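Local coordinates for iota-carrageenase (PDB 1H80), which hydrolyses the beta-1,4 linkages of iota-carrageenan, a sulfated galactan of red algal cell walls, with inversion of anomeric configuration, at residues A41-I46 against L68-K73; F135-V140 against I160-T165; A9-A14 against N176-R181. All coordinates share one frame; numbering follows the deposited sequence. Where two conformers were deposited one is given.

Contact 1: residues A41-I46 against L68-K73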
# COMPACT_ATOMS: atom_id res chain seq x y z
N ALA A 41 5.67 18.78 -21.21
CA ALA A 41 6.11 17.95 -22.32
C ALA A 41 5.41 16.60 -22.25
O ALA A 41 4.87 16.11 -23.25
CB ALA A 41 7.62 17.76 -22.27
N LEU A 42 5.41 16.00 -21.07
CA LEU A 42 4.77 14.70 -20.89
C LEU A 42 3.27 14.79 -21.10
O LEU A 42 2.68 13.92 -21.74
CB LEU A 42 5.08 14.13 -19.50
CG LEU A 42 4.42 12.79 -19.17
CD1 LEU A 42 4.75 11.76 -20.25
CD2 LEU A 42 4.91 12.31 -17.82
N GLN A 43 2.64 15.84 -20.59
CA GLN A 43 1.20 15.97 -20.76
C GLN A 43 0.84 16.14 -22.23
O GLN A 43 -0.15 15.57 -22.70
CB GLN A 43 0.66 17.14 -19.95
CG GLN A 43 -0.86 17.14 -19.86
CD GLN A 43 -1.38 15.94 -19.10
OE1 GLN A 43 -1.13 15.79 -17.91
NE2 GLN A 43 -2.12 15.07 -19.79
N ARG A 44 1.63 16.92 -22.96
CA ARG A 44 1.36 17.11 -24.39
C ARG A 44 1.51 15.78 -25.12
O ARG A 44 0.73 15.48 -26.03
CB ARG A 44 2.32 18.14 -24.99
CG ARG A 44 1.95 19.57 -24.64
CD ARG A 44 2.79 20.59 -25.40
NE ARG A 44 4.16 20.67 -24.91
CZ ARG A 44 5.22 20.23 -25.57
NH1 ARG A 44 5.08 19.67 -26.76
NH2 ARG A 44 6.43 20.35 -25.03
N ALA A 45 2.50 14.98 -24.73
CA ALA A 45 2.72 13.68 -25.37
C ALA A 45 1.53 12.77 -25.12
O ALA A 45 1.00 12.16 -26.05
CB ALA A 45 3.99 13.04 -24.81
N ILE A 46 1.11 12.69 -23.87
CA ILE A 46 -0.03 11.87 -23.49
C ILE A 46 -1.28 12.31 -24.25
O ILE A 46 -2.00 11.48 -24.81
CB ILE A 46 -0.28 11.97 -21.97
CG1 ILE A 46 0.84 11.24 -21.23
CG2 ILE A 46 -1.65 11.40 -21.62
CD1 ILE A 46 0.86 11.52 -19.75
N LEU A 68 4.98 16.19 -12.22
CA LEU A 68 4.03 16.35 -11.12
C LEU A 68 2.64 16.62 -11.67
O LEU A 68 2.47 17.39 -12.62
CB LEU A 68 4.44 17.49 -10.18
CG LEU A 68 3.83 17.33 -8.78
CD1 LEU A 68 4.49 16.16 -8.06
CD2 LEU A 68 4.02 18.61 -7.98
N GLY A 69 1.65 15.95 -11.09
CA GLY A 69 0.27 16.14 -11.50
C GLY A 69 -0.06 15.78 -12.93
O GLY A 69 -0.90 16.43 -13.56
N ILE A 70 0.60 14.75 -13.45
CA ILE A 70 0.36 14.32 -14.82
C ILE A 70 -0.98 13.59 -14.90
O ILE A 70 -1.28 12.74 -14.06
CB ILE A 70 1.47 13.37 -15.30
CG1 ILE A 70 2.84 14.04 -15.12
CG2 ILE A 70 1.24 12.98 -16.75
CD1 ILE A 70 3.01 15.31 -15.92
N GLN A 71 -1.77 13.93 -15.92
CA GLN A 71 -3.07 13.29 -16.10
C GLN A 71 -2.97 12.26 -17.21
O GLN A 71 -2.85 12.61 -18.38
CB GLN A 71 -4.12 14.34 -16.47
CG GLN A 71 -4.25 15.48 -15.47
CD GLN A 71 -4.67 15.01 -14.10
OE1 GLN A 71 -5.76 14.47 -13.92
NE2 GLN A 71 -3.79 15.19 -13.11
N MET A 72 -3.03 10.99 -16.84
CA MET A 72 -2.95 9.93 -17.84
C MET A 72 -4.25 9.87 -18.63
O MET A 72 -5.30 10.32 -18.17
CB MET A 72 -2.66 8.60 -17.16
CG MET A 72 -1.30 8.57 -16.47
SD MET A 72 0.06 8.90 -17.63
CE MET A 72 1.42 9.23 -16.52
N LYS A 73 -4.17 9.32 -19.84
CA LYS A 73 -5.34 9.21 -20.70
C LYS A 73 -5.41 7.86 -21.38
O LYS A 73 -4.42 7.12 -21.43
CB LYS A 73 -5.33 10.33 -21.74
CG LYS A 73 -5.62 11.70 -21.16
CD LYS A 73 -5.73 12.76 -22.24
CE LYS A 73 -6.33 14.05 -21.70
NZ LYS A 73 -5.59 14.53 -20.51
O HOH W 1 -0.52 18.01 -16.48
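Gln43, on the helix that holds residues 41-46, reaches across to the backbone of Gln71 and grips it twice. From CB the chain sets out with CG anti to the backbone N (chi1 -168°), and CB and CG serve as the spacer that spans the gap. A bend at chi2 (65°) then swings CD toward the strand, 3.7 Å from Gln71 O. At the tip, OE1 accepts the N-H of Gln71 at 2.8 Å on an in-plane lone pair, and NE2 returns a nearly straight bond to Gln71 O at 2.9 Å. A primary amide suits the place because it carries an acceptor and a donor side by side. Gln43 OE1 is also hydrogen-bonded to a water oxygen 2.7 Å away. NE2 and Lys73 NZ share Asn47 OD1 as acceptor.

Beside this polar pair the helix turns its apolar side to the strand. Ile46 CD1 touches both Ile70 CG2, at a tight 3.4 Å, and Met72 SD, at 3.5 Å. Leu42 CD2 rests on Ile70 CG1 at 3.8 Å, the two side chains crossing at about a right angle. Ile70 CG2 meets Leu42 as well as Ile46, so the beta-branched side chain serves two helix residues. The amide end of Gln71 turns to Glu101 and Asn105.

Ile70 and Met72 bond through their backbones to strand 97-102, whereas Gln71 directs its N-H and C=O toward the helix. Gln43 therefore supplies with a side chain what a neighbouring strand would supply with its peptides, and the strand edge keeps its hydrogen bonds where a helix lies beside it.

Contact 2: residues F135-V140 against I160-T165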
# COMPACT_ATOMS: atom_id res chain seq x y z
N PHE A 135 1.52 7.12 -7.97
CA PHE A 135 0.30 6.98 -8.77
C PHE A 135 -0.94 7.06 -7.91
O PHE A 135 -0.98 6.50 -6.81
CB PHE A 135 0.23 5.61 -9.46
CG PHE A 135 1.09 5.47 -10.68
CD1 PHE A 135 2.39 5.00 -10.57
CD2 PHE A 135 0.59 5.78 -11.94
CE1 PHE A 135 3.19 4.84 -11.70
CE2 PHE A 135 1.37 5.63 -13.08
CZ PHE A 135 2.67 5.16 -12.96
N LYS A 136 -1.95 7.76 -8.40
CA LYS A 136 -3.24 7.80 -7.73
C LYS A 136 -4.16 7.30 -8.82
O LYS A 136 -4.28 7.92 -9.88
CB LYS A 136 -3.65 9.20 -7.30
CG LYS A 136 -5.00 9.19 -6.60
CD LYS A 136 -5.38 10.53 -6.00
CE LYS A 136 -6.73 10.43 -5.31
NZ LYS A 136 -7.13 11.71 -4.66
N LEU A 137 -4.80 6.16 -8.58
CA LEU A 137 -5.70 5.57 -9.56
C LEU A 137 -7.15 5.84 -9.20
O LEU A 137 -7.52 5.84 -8.03
CB LEU A 137 -5.47 4.06 -9.63
CG LEU A 137 -4.01 3.60 -9.76
CD1 LEU A 137 -3.97 2.09 -9.81
CD2 LEU A 137 -3.38 4.20 -11.02
N GLY A 138 -7.95 6.06 -10.23
CA GLY A 138 -9.37 6.31 -10.05
C GLY A 138 -10.17 5.48 -11.04
O GLY A 138 -10.14 4.25 -11.00
N ASP A 139 -10.88 6.17 -11.93
CA ASP A 139 -11.70 5.50 -12.93
C ASP A 139 -10.84 5.04 -14.11
O ASP A 139 -10.82 5.68 -15.17
CB ASP A 139 -12.79 6.45 -13.43
CG ASP A 139 -13.86 5.74 -14.23
OD1 ASP A 139 -13.64 4.58 -14.65
OD2 ASP A 139 -14.93 6.34 -14.45
N VAL A 140 -10.14 3.94 -13.91
CA VAL A 140 -9.29 3.37 -14.94
C VAL A 140 -9.51 1.87 -15.01
O VAL A 140 -9.64 1.20 -13.98
CB VAL A 140 -7.79 3.68 -14.66
CG1 VAL A 140 -7.39 3.20 -13.28
CG2 VAL A 140 -6.91 3.03 -15.72
N ILE A 160 1.36 3.90 -4.34
CA ILE A 160 0.32 3.64 -5.32
C ILE A 160 -1.01 3.59 -4.60
O ILE A 160 -1.25 2.71 -3.77
CB ILE A 160 0.58 2.32 -6.08
CG1 ILE A 160 1.94 2.41 -6.79
CG2 ILE A 160 -0.52 2.08 -7.11
CD1 ILE A 160 2.32 1.17 -7.56
N LEU A 161 -1.86 4.55 -4.90
CA LEU A 161 -3.17 4.65 -4.28
C LEU A 161 -4.21 4.10 -5.24
O LEU A 161 -4.51 4.73 -6.25
CB LEU A 161 -3.47 6.11 -3.94
CG LEU A 161 -2.41 6.81 -3.09
CD1 LEU A 161 -2.72 8.30 -2.99
CD2 LEU A 161 -2.37 6.18 -1.70
N VAL A 162 -4.73 2.92 -4.93
CA VAL A 162 -5.76 2.28 -5.76
C VAL A 162 -7.03 2.83 -5.14
O VAL A 162 -7.72 2.17 -4.36
CB VAL A 162 -5.68 0.75 -5.62
CG1 VAL A 162 -6.61 0.08 -6.62
CG2 VAL A 162 -4.24 0.29 -5.87
N ASP A 163 -7.32 4.08 -5.50
CA ASP A 163 -8.41 4.85 -4.93
C ASP A 163 -9.73 4.96 -5.67
O ASP A 163 -9.94 4.38 -6.74
CB ASP A 163 -7.89 6.26 -4.66
CG ASP A 163 -8.26 6.77 -3.28
OD1 ASP A 163 -9.35 6.44 -2.79
OD2 ASP A 163 -7.44 7.51 -2.69
N VAL A 164 -10.62 5.74 -5.06
CA VAL A 164 -11.94 6.00 -5.61
C VAL A 164 -12.00 7.48 -5.98
O VAL A 164 -11.20 8.28 -5.49
CB VAL A 164 -13.06 5.69 -4.58
CG1 VAL A 164 -12.98 4.24 -4.15
CG2 VAL A 164 -12.94 6.61 -3.37
N THR A 165 -12.92 7.82 -6.87
CA THR A 165 -13.11 9.21 -7.28
C THR A 165 -14.59 9.45 -7.48
O THR A 165 -15.33 8.55 -7.87
CB THR A 165 -12.37 9.53 -8.61
OG1 THR A 165 -12.87 8.71 -9.66
CG2 THR A 165 -10.88 9.30 -8.45
O HOH W 2 -10.31 10.66 -4.61
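Two successive coils of the right-handed parallel beta-helix meet here, Phe135, Lys136 and Leu137 lying in register with Ile160, Leu161 and Val162. The short strands run 4.7 Å apart and only 3° from parallel. Leu161 uses both its N-H and its C=O: its N bonds to Phe135 O at 2.9 Å, and its O receives Leu137 N at 2.7 Å. The ladder frays after that, since Asp163 N makes only a weak bond to Leu137 O.

Phe135, Leu137, Ile160 and Val162 share one face, the interior of the coil. Leu137 CG stands anti to its carbonyl carbon (chi1 -49°), and chi2 of 180° carries CD1 on in an extended line, 4.3 Å from Val162 CG2 and 4.4 Å from Ile160 CG2. Such stacking of apolar residues from coil to coil fills the core. On the other face Lys136 is fully extended, its NZ 4.6 Å from Asp163 OD2: opposite charges near each other but not in contact. A water on Val164 O also accepts a weak bond from NZ. Where the strands part, Thr165 CG2 lies 3.7 Å from Gly138 CA; a CB on Gly138 would collide with that methyl, so glycine suits the spot. Asp139, just beyond, is held by salt bridges to Arg167 and Arg109.

Strand 97-102 bonds along the other edge of strand 132-141, continuing the stack toward the N-terminal coils, and strand 194-196 follows 160-167. The Phe135 ring meets Phe100 of that adjacent strand 97-102 and, edge-to-face, Phe113 of strand 111-115. Across the interior, Ile145 of strand 143-151 and Ile179 of strand 177-185 close over the apolar face.

Contact 3: residues A9-A14 against N176-R181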
# COMPACT_ATOMS: atom_id res chain seq x y z
N ALA A 9 -3.95 -12.32 -18.81
CA ALA A 9 -5.00 -11.78 -19.66
C ALA A 9 -6.36 -11.68 -18.95
O ALA A 9 -7.29 -11.08 -19.48
CB ALA A 9 -5.13 -12.61 -20.93
N ASP A 10 -6.47 -12.28 -17.78
CA ASP A 10 -7.72 -12.20 -17.02
C ASP A 10 -7.80 -10.80 -16.40
O ASP A 10 -8.87 -10.35 -16.00
CB ASP A 10 -7.75 -13.22 -15.89
CG ASP A 10 -7.87 -14.65 -16.38
OD1 ASP A 10 -8.43 -14.86 -17.47
OD2 ASP A 10 -7.42 -15.56 -15.65
N PHE A 11 -6.66 -10.12 -16.35
CA PHE A 11 -6.59 -8.79 -15.74
C PHE A 11 -6.30 -7.68 -16.72
O PHE A 11 -6.95 -6.63 -16.71
CB PHE A 11 -5.51 -8.78 -14.66
CG PHE A 11 -5.68 -9.83 -13.62
CD1 PHE A 11 -6.53 -9.63 -12.54
CD2 PHE A 11 -5.00 -11.04 -13.72
CE1 PHE A 11 -6.70 -10.61 -11.57
CE2 PHE A 11 -5.16 -12.04 -12.76
CZ PHE A 11 -6.01 -11.82 -11.68
N TYR A 12 -5.31 -7.90 -17.57
CA TYR A 12 -4.89 -6.88 -18.52
C TYR A 12 -4.74 -7.44 -19.93
O TYR A 12 -4.17 -8.51 -20.12
CB TYR A 12 -3.56 -6.29 -18.08
CG TYR A 12 -2.97 -5.30 -19.05
CD1 TYR A 12 -3.56 -4.06 -19.25
CD2 TYR A 12 -1.83 -5.62 -19.79
CE1 TYR A 12 -3.05 -3.16 -20.17
CE2 TYR A 12 -1.30 -4.72 -20.71
CZ TYR A 12 -1.92 -3.49 -20.90
OH TYR A 12 -1.41 -2.60 -21.81
N VAL A 13 -5.26 -6.70 -20.90
CA VAL A 13 -5.17 -7.08 -22.30
C VAL A 13 -4.42 -5.97 -23.02
O VAL A 13 -4.90 -4.84 -23.11
CB VAL A 13 -6.56 -7.26 -22.93
CG1 VAL A 13 -6.42 -7.59 -24.41
CG2 VAL A 13 -7.30 -8.37 -22.21
N ALA A 14 -3.24 -6.31 -23.52
CA ALA A 14 -2.41 -5.34 -24.22
C ALA A 14 -2.95 -5.03 -25.61
O ALA A 14 -3.68 -5.82 -26.20
CB ALA A 14 -0.99 -5.87 -24.34
N ASN A 176 -9.70 -4.45 -13.47
CA ASN A 176 -8.90 -5.13 -14.48
C ASN A 176 -7.54 -4.50 -14.68
O ASN A 176 -7.31 -3.73 -15.61
CB ASN A 176 -9.67 -5.16 -15.80
CG ASN A 176 -11.10 -5.63 -15.63
OD1 ASN A 176 -11.38 -6.50 -14.81
ND2 ASN A 176 -12.01 -5.05 -16.41
N GLY A 177 -6.62 -4.84 -13.79
CA GLY A 177 -5.29 -4.28 -13.90
C GLY A 177 -4.25 -5.15 -13.25
O GLY A 177 -4.56 -6.07 -12.50
N ILE A 178 -3.00 -4.85 -13.57
CA ILE A 178 -1.86 -5.55 -13.00
C ILE A 178 -0.89 -4.50 -12.50
O ILE A 178 -0.54 -3.58 -13.24
CB ILE A 178 -1.14 -6.41 -14.06
CG1 ILE A 178 -2.09 -7.45 -14.63
CG2 ILE A 178 0.09 -7.08 -13.43
CD1 ILE A 178 -1.46 -8.37 -15.67
N ILE A 179 -0.49 -4.62 -11.25
CA ILE A 179 0.49 -3.71 -10.66
C ILE A 179 1.59 -4.66 -10.21
O ILE A 179 1.38 -5.48 -9.32
CB ILE A 179 -0.12 -2.95 -9.48
CG1 ILE A 179 -1.24 -2.05 -10.00
CG2 ILE A 179 0.95 -2.13 -8.77
CD1 ILE A 179 -2.05 -1.37 -8.92
N GLU A 180 2.76 -4.55 -10.83
CA GLU A 180 3.81 -5.51 -10.53
C GLU A 180 5.23 -5.02 -10.64
O GLU A 180 5.51 -3.97 -11.21
CB GLU A 180 3.69 -6.69 -11.49
CG GLU A 180 3.77 -6.22 -12.95
CD GLU A 180 4.14 -7.32 -13.93
OE1 GLU A 180 3.70 -8.47 -13.75
OE2 GLU A 180 4.87 -7.02 -14.90
N ARG A 181 6.14 -5.82 -10.09
CA ARG A 181 7.57 -5.55 -10.13
C ARG A 181 7.95 -4.16 -9.66
O ARG A 181 8.50 -3.36 -10.42
CB ARG A 181 8.09 -5.77 -11.55
CG ARG A 181 7.84 -7.17 -12.08
CD ARG A 181 8.32 -7.32 -13.50
NE ARG A 181 9.77 -7.14 -13.60
CZ ARG A 181 10.43 -6.99 -14.74
NH1 ARG A 181 9.77 -6.98 -15.89
NH2 ARG A 181 11.75 -6.84 -14.74
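With CG1 anti to its own carbonyl carbon (chi1 -60°) and CD1 carried straight on (chi2 -179°), Ile178 reaches the backbone bend at Phe11 and Tyr12. CG1 lies 3.7 Å from Phe11 CB, and CD1 meets Tyr12 CB at 3.8 Å, so one slender branch touches the roots of two aromatic side chains. Beyond CB the side chains mainly find other partners: Phe11 meets Tyr6 edge-to-face and packs on Leu203, and Tyr12 leans on Lys144. An alanine in place of Ile178 would lack this branch, which would probably open a gap beside Phe11 CB and Tyr12 CB.

The remaining contact centres on two backbone oxygens, Phe11 O and Gly177 O. Phe11 O comes within 3.0 Å of Asn176 C and 3.2 Å of Asn176 CB; the bond to Gly177 N is not made, the angle being poor. Phe11 CB also lies 3.6 Å from Gly177 O. Asn176 has a positive phi of 57°, a conformation asparagine tolerates better than most residues, and its OD1 is bonded to Asn201 ND2, which also reaches Asp10 O.

Asn176 marks a corner of the coil, after which strand 177-185 sends Ile179 into the core and Ile178 to the opposite side. The contact thus joins the irregular N-terminal segment to the outer surface of the parallel beta-helix, an extension lying across coils that come much later in the sequence.

How the contacts relate
All three contacts belong to one parallel beta-helix. Contact 1 lies toward its N-terminal end, where helix 39-50 packs beside strand 64-71; contact 2, with its centre about 16 Å away, pairs strands 132-141 and 160-167 of later coils. Contact 3 is about 15 Å from contact 2 by centres and touches it, because Ile179 packs on Ile160, Leu137 and Val162 inside the coil. The centres of contacts 1 and 3 are about 22 Å apart. Along the chain contacts 1 and 2 follow in series, both nested within the long loop closed by contact 3. Short-range closures, helix on strand and then coil on coil, thus succeed one another along the solenoid, while the N-terminal segment packs on its side.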